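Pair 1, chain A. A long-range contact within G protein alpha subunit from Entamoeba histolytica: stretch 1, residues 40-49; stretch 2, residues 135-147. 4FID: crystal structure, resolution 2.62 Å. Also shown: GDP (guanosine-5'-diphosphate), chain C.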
# COMPACT_ATOMS: atom_id res chain seq x y z
N THR A 40 20.27 -0.70 3.47
CA THR A 40 19.99 0.73 3.24
C THR A 40 18.69 1.23 3.92
O THR A 40 18.52 2.43 4.13
CB THR A 40 19.88 1.05 1.73
OG1 THR A 40 18.58 0.69 1.25
CG2 THR A 40 20.95 0.32 0.95
N HIS A 41 17.79 0.32 4.28
CA HIS A 41 16.53 0.74 4.90
C HIS A 41 16.55 0.84 6.44
O HIS A 41 15.55 1.18 7.05
CB HIS A 41 15.38 -0.12 4.40
CG HIS A 41 15.29 -0.15 2.91
ND1 HIS A 41 14.52 0.74 2.19
CD2 HIS A 41 15.91 -0.94 1.99
CE1 HIS A 41 14.66 0.48 0.90
NE2 HIS A 41 15.49 -0.53 0.75
N LYS A 42 17.71 0.57 7.04
CA LYS A 42 17.82 0.50 8.49
C LYS A 42 17.41 1.80 9.17
O LYS A 42 16.74 1.78 10.20
CB LYS A 42 19.25 0.08 8.92
CG LYS A 42 19.45 -0.06 10.42
CD LYS A 42 20.90 -0.44 10.79
CE LYS A 42 21.11 -0.45 12.33
NZ LYS A 42 22.44 -1.01 12.78
N SER A 43 17.81 2.94 8.62
CA SER A 43 17.59 4.21 9.32
C SER A 43 16.14 4.64 9.31
O SER A 43 15.63 5.12 10.31
CB SER A 43 18.48 5.32 8.80
OG SER A 43 19.73 5.28 9.47
N SER A 44 15.48 4.46 8.18
CA SER A 44 14.11 4.91 8.09
C SER A 44 13.23 3.98 8.92
O SER A 44 12.28 4.43 9.56
CB SER A 44 13.62 5.01 6.65
OG SER A 44 13.23 3.75 6.17
N ILE A 45 13.55 2.69 8.92
CA ILE A 45 12.79 1.76 9.76
C ILE A 45 12.99 2.09 11.24
O ILE A 45 12.02 2.19 12.01
CB ILE A 45 13.17 0.31 9.50
CG1 ILE A 45 12.72 -0.09 8.10
CG2 ILE A 45 12.55 -0.59 10.58
CD1 ILE A 45 13.28 -1.43 7.66
N CYS A 46 14.24 2.30 11.63
CA CYS A 46 14.51 2.66 13.02
C CYS A 46 13.85 3.99 13.40
O CYS A 46 13.29 4.13 14.48
CB CYS A 46 16.02 2.64 13.31
SG CYS A 46 16.73 0.96 13.26
N SER A 47 13.90 4.95 12.49
CA SER A 47 13.23 6.23 12.68
C SER A 47 11.70 6.10 12.83
O SER A 47 11.09 6.70 13.74
CB SER A 47 13.57 7.16 11.52
OG SER A 47 12.98 8.43 11.69
N ASN A 48 11.08 5.35 11.92
CA ASN A 48 9.64 5.09 11.98
C ASN A 48 9.17 4.48 13.32
O ASN A 48 8.04 4.72 13.74
CB ASN A 48 9.20 4.16 10.85
CG ASN A 48 9.28 4.81 9.50
OD1 ASN A 48 9.47 6.02 9.41
ND2 ASN A 48 9.13 4.02 8.44
N VAL A 49 10.02 3.67 13.95
CA VAL A 49 9.66 3.07 15.22
C VAL A 49 9.35 4.19 16.20
O VAL A 49 8.30 4.18 16.86
CB VAL A 49 10.77 2.12 15.81
CG1 VAL A 49 10.47 1.76 17.26
CG2 VAL A 49 10.92 0.84 14.97
N VAL A 135 19.91 -6.10 10.75
CA VAL A 135 19.77 -5.83 9.32
C VAL A 135 18.34 -6.19 8.92
O VAL A 135 17.85 -7.28 9.25
CB VAL A 135 20.87 -6.57 8.46
CG1 VAL A 135 21.02 -8.02 8.88
CG2 VAL A 135 20.57 -6.49 6.98
N PRO A 136 17.64 -5.25 8.25
CA PRO A 136 16.24 -5.47 7.85
C PRO A 136 16.06 -6.72 7.01
O PRO A 136 16.92 -7.04 6.20
CB PRO A 136 15.92 -4.21 7.02
CG PRO A 136 16.79 -3.17 7.59
CD PRO A 136 18.08 -3.89 7.94
N THR A 137 14.95 -7.40 7.21
CA THR A 137 14.59 -8.56 6.40
C THR A 137 13.67 -8.12 5.25
O THR A 137 13.15 -7.00 5.24
CB THR A 137 13.83 -9.56 7.25
OG1 THR A 137 12.51 -9.04 7.54
CG2 THR A 137 14.55 -9.84 8.53
N GLU A 138 13.44 -9.00 4.28
CA GLU A 138 12.52 -8.69 3.19
C GLU A 138 11.14 -8.39 3.71
O GLU A 138 10.41 -7.58 3.12
CB GLU A 138 12.47 -9.81 2.17
CG GLU A 138 13.79 -9.99 1.40
CD GLU A 138 13.71 -11.06 0.34
OE1 GLU A 138 14.35 -10.90 -0.72
OE2 GLU A 138 13.02 -12.08 0.55
N GLU A 139 10.78 -8.99 4.85
CA GLU A 139 9.44 -8.76 5.39
C GLU A 139 9.35 -7.32 5.96
O GLU A 139 8.36 -6.62 5.78
CB GLU A 139 9.07 -9.86 6.40
CG GLU A 139 7.59 -9.98 6.74
CD GLU A 139 6.73 -10.36 5.54
OE1 GLU A 139 7.11 -11.30 4.81
OE2 GLU A 139 5.68 -9.71 5.31
N ASP A 140 10.41 -6.86 6.62
CA ASP A 140 10.47 -5.47 7.05
C ASP A 140 10.27 -4.53 5.87
O ASP A 140 9.53 -3.57 5.97
CB ASP A 140 11.80 -5.17 7.76
CG ASP A 140 11.99 -6.00 9.04
OD1 ASP A 140 10.96 -6.51 9.55
OD2 ASP A 140 13.14 -6.14 9.54
N LEU A 141 10.93 -4.81 4.75
CA LEU A 141 10.83 -3.92 3.59
C LEU A 141 9.41 -3.88 3.04
O LEU A 141 8.98 -2.85 2.51
CB LEU A 141 11.79 -4.34 2.48
CG LEU A 141 13.17 -3.68 2.34
CD1 LEU A 141 13.92 -3.63 3.68
CD2 LEU A 141 14.01 -4.42 1.27
N ILE A 142 8.70 -5.01 3.13
CA ILE A 142 7.31 -5.08 2.69
C ILE A 142 6.45 -4.14 3.53
O ILE A 142 5.59 -3.43 2.99
CB ILE A 142 6.72 -6.51 2.84
CG1 ILE A 142 7.32 -7.47 1.80
CG2 ILE A 142 5.16 -6.47 2.80
CD1 ILE A 142 7.12 -7.01 0.40
N HIS A 143 6.69 -4.13 4.84
CA HIS A 143 5.82 -3.40 5.76
C HIS A 143 6.22 -1.96 5.99
O HIS A 143 5.43 -1.16 6.50
CB HIS A 143 5.73 -4.11 7.11
CG HIS A 143 4.91 -5.34 7.08
ND1 HIS A 143 5.43 -6.58 6.75
CD2 HIS A 143 3.60 -5.54 7.33
CE1 HIS A 143 4.47 -7.49 6.81
NE2 HIS A 143 3.35 -6.88 7.16
N ASN A 144 7.45 -1.62 5.65
CA ASN A 144 7.89 -0.27 5.95
C ASN A 144 7.44 0.74 4.92
O ASN A 144 7.36 0.45 3.73
CB ASN A 144 9.38 -0.18 6.15
CG ASN A 144 9.79 1.10 6.82
OD1 ASN A 144 9.27 1.42 7.88
ND2 ASN A 144 10.71 1.86 6.19
N ARG A 145 7.16 1.95 5.40
CA ARG A 145 6.78 3.03 4.52
C ARG A 145 8.00 3.66 3.84
O ARG A 145 8.93 4.11 4.52
CB ARG A 145 5.98 4.07 5.32
CG ARG A 145 4.94 3.42 6.23
CD ARG A 145 3.67 4.25 6.34
NE ARG A 145 2.57 3.76 5.52
CZ ARG A 145 1.45 4.45 5.30
NH1 ARG A 145 1.29 5.65 5.83
NH2 ARG A 145 0.49 3.94 4.53
N THR A 146 8.01 3.67 2.51
CA THR A 146 9.01 4.45 1.77
C THR A 146 8.34 5.28 0.68
O THR A 146 7.29 4.91 0.16
CB THR A 146 10.11 3.58 1.11
OG1 THR A 146 9.51 2.52 0.36
CG2 THR A 146 11.05 3.01 2.16
N LYS A 147 8.97 6.41 0.35
CA LYS A 147 8.52 7.26 -0.75
C LYS A 147 9.26 6.90 -2.03
O LYS A 147 10.42 7.26 -2.18
CB LYS A 147 8.78 8.72 -0.43
CG LYS A 147 8.06 9.25 0.79
CD LYS A 147 8.50 10.67 1.09
CE LYS A 147 7.88 11.19 2.38
NZ LYS A 147 8.49 12.49 2.78
PB GDP C . 3.14 3.96 -3.06
O1B GDP C . 4.65 4.02 -3.10
O2B GDP C . 2.59 5.36 -3.06
O3B GDP C . 2.69 3.22 -4.30
O3A GDP C . 2.59 3.20 -1.73
PA GDP C . 3.50 2.28 -0.74
O1A GDP C . 3.78 0.92 -1.35
O2A GDP C . 4.80 2.97 -0.38
O5' GDP C . 2.59 2.14 0.59
C5' GDP C . 3.11 2.58 1.85
C4' GDP C . 2.58 1.75 3.03
O4' GDP C . 1.37 1.05 2.72
C3' GDP C . 3.59 0.71 3.51
O3' GDP C . 3.86 0.90 4.92
C2' GDP C . 2.93 -0.64 3.24
O2' GDP C . 3.30 -1.62 4.23
C1' GDP C . 1.44 -0.28 3.24
N9 GDP C . 0.61 -1.25 2.47
C8 GDP C . 0.56 -1.43 1.13
N7 GDP C . -0.33 -2.40 0.79
C5 GDP C . -0.88 -2.86 1.93
C6 GDP C . -1.88 -3.89 2.31
O6 GDP C . -2.46 -4.58 1.46
N1 GDP C . -2.15 -4.06 3.61
C2 GDP C . -1.56 -3.33 4.57
N2 GDP C . -1.90 -3.55 5.86
N3 GDP C . -0.64 -2.37 4.30
C4 GDP C . -0.26 -2.10 3.03

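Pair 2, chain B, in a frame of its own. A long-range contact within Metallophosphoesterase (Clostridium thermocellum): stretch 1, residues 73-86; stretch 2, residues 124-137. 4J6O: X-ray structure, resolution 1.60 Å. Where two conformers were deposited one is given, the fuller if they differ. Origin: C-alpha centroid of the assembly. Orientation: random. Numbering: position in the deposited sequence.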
# COMPACT_ATOMS: atom_id res chain seq x y z
N ILE B 73 -5.70 -12.18 4.59
CA ILE B 73 -4.36 -11.62 4.50
C ILE B 73 -3.33 -12.51 3.73
O ILE B 73 -2.54 -12.00 2.94
CB ILE B 73 -3.87 -11.34 5.92
CG1 ILE B 73 -4.82 -10.33 6.56
CG2 ILE B 73 -2.44 -10.86 5.89
CD1 ILE B 73 -4.71 -10.22 8.14
N THR B 74 -3.30 -13.83 3.95
CA THR B 74 -2.29 -14.62 3.24
C THR B 74 -2.57 -14.74 1.73
O THR B 74 -1.66 -14.77 0.96
CB THR B 74 -2.06 -16.05 3.82
OG1 THR B 74 -3.25 -16.81 3.69
CG2 THR B 74 -1.67 -15.97 5.29
N GLU B 75 -3.86 -14.71 1.36
CA GLU B 75 -4.21 -14.73 -0.05
C GLU B 75 -3.80 -13.42 -0.70
O GLU B 75 -3.27 -13.44 -1.82
CB GLU B 75 -5.71 -14.98 -0.26
CG GLU B 75 -6.16 -16.39 0.13
CD GLU B 75 -5.21 -17.49 -0.34
OE1 GLU B 75 -4.98 -17.61 -1.57
OE2 GLU B 75 -4.68 -18.23 0.52
N VAL B 76 -4.04 -12.29 -0.01
CA VAL B 76 -3.54 -11.02 -0.52
C VAL B 76 -2.02 -11.09 -0.73
O VAL B 76 -1.49 -10.66 -1.74
CB VAL B 76 -3.85 -9.84 0.44
CG1 VAL B 76 -3.15 -8.56 -0.00
CG2 VAL B 76 -5.38 -9.59 0.49
N LEU B 77 -1.32 -11.63 0.26
CA LEU B 77 0.13 -11.69 0.15
C LEU B 77 0.56 -12.55 -1.03
O LEU B 77 1.45 -12.17 -1.81
CB LEU B 77 0.73 -12.26 1.44
CG LEU B 77 0.85 -11.21 2.54
CD1 LEU B 77 1.08 -11.94 3.86
CD2 LEU B 77 1.98 -10.26 2.25
N LYS B 78 -0.07 -13.70 -1.17
CA LYS B 78 0.33 -14.58 -2.28
C LYS B 78 0.09 -13.90 -3.62
O LYS B 78 0.89 -14.02 -4.54
CB LYS B 78 -0.47 -15.88 -2.21
CG LYS B 78 -0.10 -16.74 -1.03
CD LYS B 78 -1.04 -17.88 -0.84
CE LYS B 78 -0.83 -18.52 0.51
NZ LYS B 78 -1.60 -19.74 0.58
N LEU B 79 -1.04 -13.24 -3.74
CA LEU B 79 -1.40 -12.59 -4.99
C LEU B 79 -0.40 -11.48 -5.28
O LEU B 79 0.15 -11.41 -6.37
CB LEU B 79 -2.85 -12.08 -4.96
CG LEU B 79 -3.26 -11.31 -6.21
CD1 LEU B 79 -3.42 -12.34 -7.33
CD2 LEU B 79 -4.60 -10.56 -5.99
N VAL B 80 -0.18 -10.58 -4.31
CA VAL B 80 0.70 -9.44 -4.56
C VAL B 80 2.17 -9.84 -4.81
O VAL B 80 2.82 -9.32 -5.74
CB VAL B 80 0.63 -8.44 -3.37
CG1 VAL B 80 1.62 -7.33 -3.58
CG2 VAL B 80 -0.77 -7.92 -3.28
N MET B 81 2.65 -10.80 -4.02
CA MET B 81 4.01 -11.29 -4.25
C MET B 81 4.24 -11.90 -5.64
O MET B 81 5.26 -11.66 -6.29
CB MET B 81 4.36 -12.29 -3.16
CG MET B 81 4.53 -11.56 -1.87
SD MET B 81 5.22 -12.66 -0.67
CE MET B 81 3.74 -13.39 -0.20
N GLY B 82 3.25 -12.67 -6.11
CA GLY B 82 3.29 -13.18 -7.47
C GLY B 82 3.28 -12.11 -8.55
O GLY B 82 3.87 -12.27 -9.62
N MET B 83 2.56 -11.02 -8.30
CA MET B 83 2.47 -9.93 -9.25
C MET B 83 3.77 -9.20 -9.34
O MET B 83 4.18 -8.79 -10.43
CB MET B 83 1.32 -8.99 -8.86
CG MET B 83 -0.03 -9.68 -9.05
SD MET B 83 -1.43 -8.63 -8.59
CE MET B 83 -1.37 -7.45 -9.82
N VAL B 84 4.41 -9.00 -8.20
CA VAL B 84 5.67 -8.29 -8.19
C VAL B 84 6.66 -9.20 -8.91
O VAL B 84 7.47 -8.75 -9.70
CB VAL B 84 6.12 -7.97 -6.76
CG1 VAL B 84 7.54 -7.43 -6.73
CG2 VAL B 84 5.17 -6.91 -6.15
N LYS B 85 6.57 -10.50 -8.66
CA LYS B 85 7.55 -11.43 -9.27
C LYS B 85 7.42 -11.62 -10.79
O LYS B 85 8.40 -11.79 -11.51
CB LYS B 85 7.48 -12.76 -8.50
CG LYS B 85 8.49 -13.80 -8.89
CD LYS B 85 8.79 -14.69 -7.68
CE LYS B 85 8.25 -16.10 -7.91
NZ LYS B 85 9.03 -17.14 -7.15
N SER B 86 6.19 -11.57 -11.29
CA SER B 86 5.92 -11.74 -12.72
C SER B 86 6.16 -10.43 -13.48
O SER B 86 6.12 -10.38 -14.72
CB SER B 86 4.48 -12.25 -12.93
OG SER B 86 3.52 -11.22 -12.70
N LYS B 124 -1.34 -20.59 9.84
CA LYS B 124 -1.87 -21.70 9.04
C LYS B 124 -1.03 -22.05 7.80
O LYS B 124 -1.37 -22.98 7.08
CB LYS B 124 -3.31 -21.38 8.62
CG LYS B 124 -4.20 -20.94 9.76
CD LYS B 124 -5.59 -20.50 9.27
CE LYS B 124 -6.49 -20.10 10.45
NZ LYS B 124 -7.94 -20.05 10.07
N GLU B 125 0.05 -21.32 7.55
CA GLU B 125 0.86 -21.50 6.35
C GLU B 125 2.16 -22.16 6.72
O GLU B 125 2.58 -22.06 7.88
CB GLU B 125 1.19 -20.14 5.72
CG GLU B 125 -0.02 -19.36 5.23
CD GLU B 125 -0.61 -19.97 3.97
OE1 GLU B 125 -1.82 -19.78 3.73
OE2 GLU B 125 0.14 -20.64 3.23
N PRO B 126 2.82 -22.82 5.75
CA PRO B 126 4.15 -23.41 5.98
C PRO B 126 5.23 -22.36 6.19
O PRO B 126 4.98 -21.17 6.04
CB PRO B 126 4.42 -24.19 4.69
CG PRO B 126 3.54 -23.59 3.69
CD PRO B 126 2.32 -23.14 4.41
N GLN B 127 6.42 -22.82 6.52
CA GLN B 127 7.50 -21.94 6.95
C GLN B 127 8.21 -21.29 5.79
O GLN B 127 8.62 -20.14 5.88
CB GLN B 127 8.51 -22.74 7.75
CG GLN B 127 9.65 -21.90 8.26
CD GLN B 127 9.18 -20.81 9.20
OE1 GLN B 127 8.27 -21.02 10.00
NE2 GLN B 127 9.80 -19.64 9.10
N GLU B 128 8.38 -22.05 4.71
CA GLU B 128 9.01 -21.50 3.51
C GLU B 128 8.20 -20.30 2.97
O GLU B 128 8.78 -19.36 2.44
CB GLU B 128 9.23 -22.56 2.43
CG GLU B 128 7.96 -23.19 1.86
CD GLU B 128 7.57 -24.50 2.57
OE1 GLU B 128 6.83 -25.31 1.95
OE2 GLU B 128 7.99 -24.72 3.73
N PHE B 129 6.88 -20.33 3.11
CA PHE B 129 6.07 -19.17 2.73
C PHE B 129 6.30 -18.01 3.67
O PHE B 129 6.34 -16.85 3.26
CB PHE B 129 4.58 -19.48 2.71
CG PHE B 129 3.73 -18.29 2.35
CD1 PHE B 129 3.77 -17.77 1.07
CD2 PHE B 129 2.87 -17.72 3.29
CE1 PHE B 129 2.97 -16.66 0.73
CE2 PHE B 129 2.07 -16.61 2.95
CZ PHE B 129 2.13 -16.08 1.68
N ILE B 130 6.45 -18.30 4.95
CA ILE B 130 6.72 -17.24 5.90
C ILE B 130 8.06 -16.56 5.59
O ILE B 130 8.19 -15.35 5.66
CB ILE B 130 6.64 -17.78 7.33
CG1 ILE B 130 5.21 -18.26 7.58
CG2 ILE B 130 7.03 -16.71 8.33
CD1 ILE B 130 4.71 -18.06 8.99
N GLU B 131 9.04 -17.34 5.18
CA GLU B 131 10.32 -16.75 4.80
C GLU B 131 10.22 -15.95 3.50
O GLU B 131 10.89 -14.94 3.31
CB GLU B 131 11.41 -17.84 4.69
N GLU B 132 9.38 -16.42 2.58
CA GLU B 132 9.13 -15.67 1.35
C GLU B 132 8.53 -14.29 1.65
O GLU B 132 8.83 -13.30 0.96
CB GLU B 132 8.22 -16.47 0.44
CG GLU B 132 8.58 -16.36 -1.01
CD GLU B 132 7.49 -16.84 -1.92
OE1 GLU B 132 6.57 -17.54 -1.43
OE2 GLU B 132 7.55 -16.51 -3.12
N VAL B 133 7.68 -14.22 2.67
CA VAL B 133 6.99 -12.97 3.03
C VAL B 133 8.03 -11.99 3.61
O VAL B 133 8.04 -10.82 3.28
CB VAL B 133 5.84 -13.24 4.04
CG1 VAL B 133 5.35 -11.95 4.69
CG2 VAL B 133 4.67 -14.00 3.35
N LYS B 134 8.92 -12.52 4.44
CA LYS B 134 9.99 -11.72 5.04
C LYS B 134 10.90 -11.14 4.00
O LYS B 134 11.23 -9.95 4.03
CB LYS B 134 10.79 -12.57 6.04
CG LYS B 134 9.95 -13.00 7.24
CD LYS B 134 10.73 -13.95 8.20
CE LYS B 134 11.81 -13.25 9.01
NZ LYS B 134 12.63 -14.27 9.76
N ALA B 135 11.27 -11.97 3.03
CA ALA B 135 12.15 -11.52 1.96
C ALA B 135 11.45 -10.48 1.11
O ALA B 135 12.04 -9.48 0.71
CB ALA B 135 12.58 -12.70 1.11
N PHE B 136 10.16 -10.70 0.86
CA PHE B 136 9.39 -9.76 0.08
C PHE B 136 9.30 -8.40 0.76
O PHE B 136 9.48 -7.38 0.11
CB PHE B 136 7.99 -10.29 -0.15
CG PHE B 136 7.08 -9.30 -0.79
CD1 PHE B 136 7.27 -8.98 -2.12
CD2 PHE B 136 6.00 -8.77 -0.11
CE1 PHE B 136 6.43 -8.10 -2.76
CE2 PHE B 136 5.15 -7.88 -0.74
CZ PHE B 136 5.37 -7.54 -2.05
N ILE B 137 9.01 -8.37 2.05
CA ILE B 137 8.78 -7.11 2.68
C ILE B 137 10.08 -6.38 2.85
O ILE B 137 10.15 -5.16 2.79
CB ILE B 137 8.06 -7.28 4.02
CG1 ILE B 137 6.65 -7.83 3.78
CG2 ILE B 137 7.94 -5.98 4.74
CD1 ILE B 137 5.91 -8.06 5.09

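Pair 1 and pair 2 place two helical segments against each other in nearly the same way: the N, CA and C atoms of 14 central residues superpose with an RMSD of 0.6 Å. In pair 2 the two helix axes approach to 11.2 Å, with 59° between their N-to-C directions. The first segment aligns continuously from H41(A) = L77(B) to V49(A) = K85(B), with T40(A) = T74(B) a looser match before it; the second aligns from T137(A) = F129(B) to N144(A) = F136(B).

The central inward position of the first segment is I45(A) = M81(B). In pair 1, I45(A) CD1 lies 3.9 Å from P136(A) CB and 4.0 Å from D140(A) CB, while its CG1 is 3.4 Å from N144(A) ND2. The longer M81(B) is a knob among F129(B), E132(B), V133(B) and F136(B); its CE reaches F129(B) CE1 at 3.5 Å and V133(B) CG2 at 3.7 Å.

One turn earlier, H41(A) and L77(B) have side-chain centres only 0.7 Å apart, and both meet the matched pair L141(A) = V133(B). The imidazole offers a face to L141(A), whose CG sits 4.2 Å from the H41(A) ring centroid. L77(B) makes a purely aliphatic contact here, CD1 to V133(B) CG2 at 4.2 Å.

The sharpest chemical difference is at N144(A) = F136(B). N144(A) follows its helix and joins the segments through polar groups: N48(A) ND2 donates to N144(A) OD1 at 2.7 Å, and N144(A) ND2 gives a weak hydrogen bond to S44(A) OG at 3.2 Å. The positions matching S44(A) and N48(A) are V80(B) and V84(B), so the same triangle becomes apolar. V80(B) CG1 lies 4.1 Å from F136(B) CZ, V84(B) CG2 approaches the ring edge at F136(B) CE1, 3.8 Å away, and M81(B) CG covers a face, 3.6 Å from the F136(B) ring centroid.

At T137(A) = F129(B) the roles diverge. T137(A) points away from the first segment and caps its own helix, its OG1 accepting from D140(A) N at 3.2 Å. F129(B) turns inward and sits among T74(B), L77(B), K78(B) and M81(B). K78(B) CE lies over the F129(B) ring, 4.2 Å from its centroid, and the amine continues to a salt bridge, K78(B) NZ to E125(B) OE1 at 3.2 Å. Its match, K42(A), leads away at its end; its backbone N instead packs 3.9 Å from P136(A) CG. D140(A) = E132(B) remains acidic and inward-pointing in both pairs. Similar backbones thus accommodate an amide-centred contact in pair 1 and an aromatic–methionine contact in pair 2.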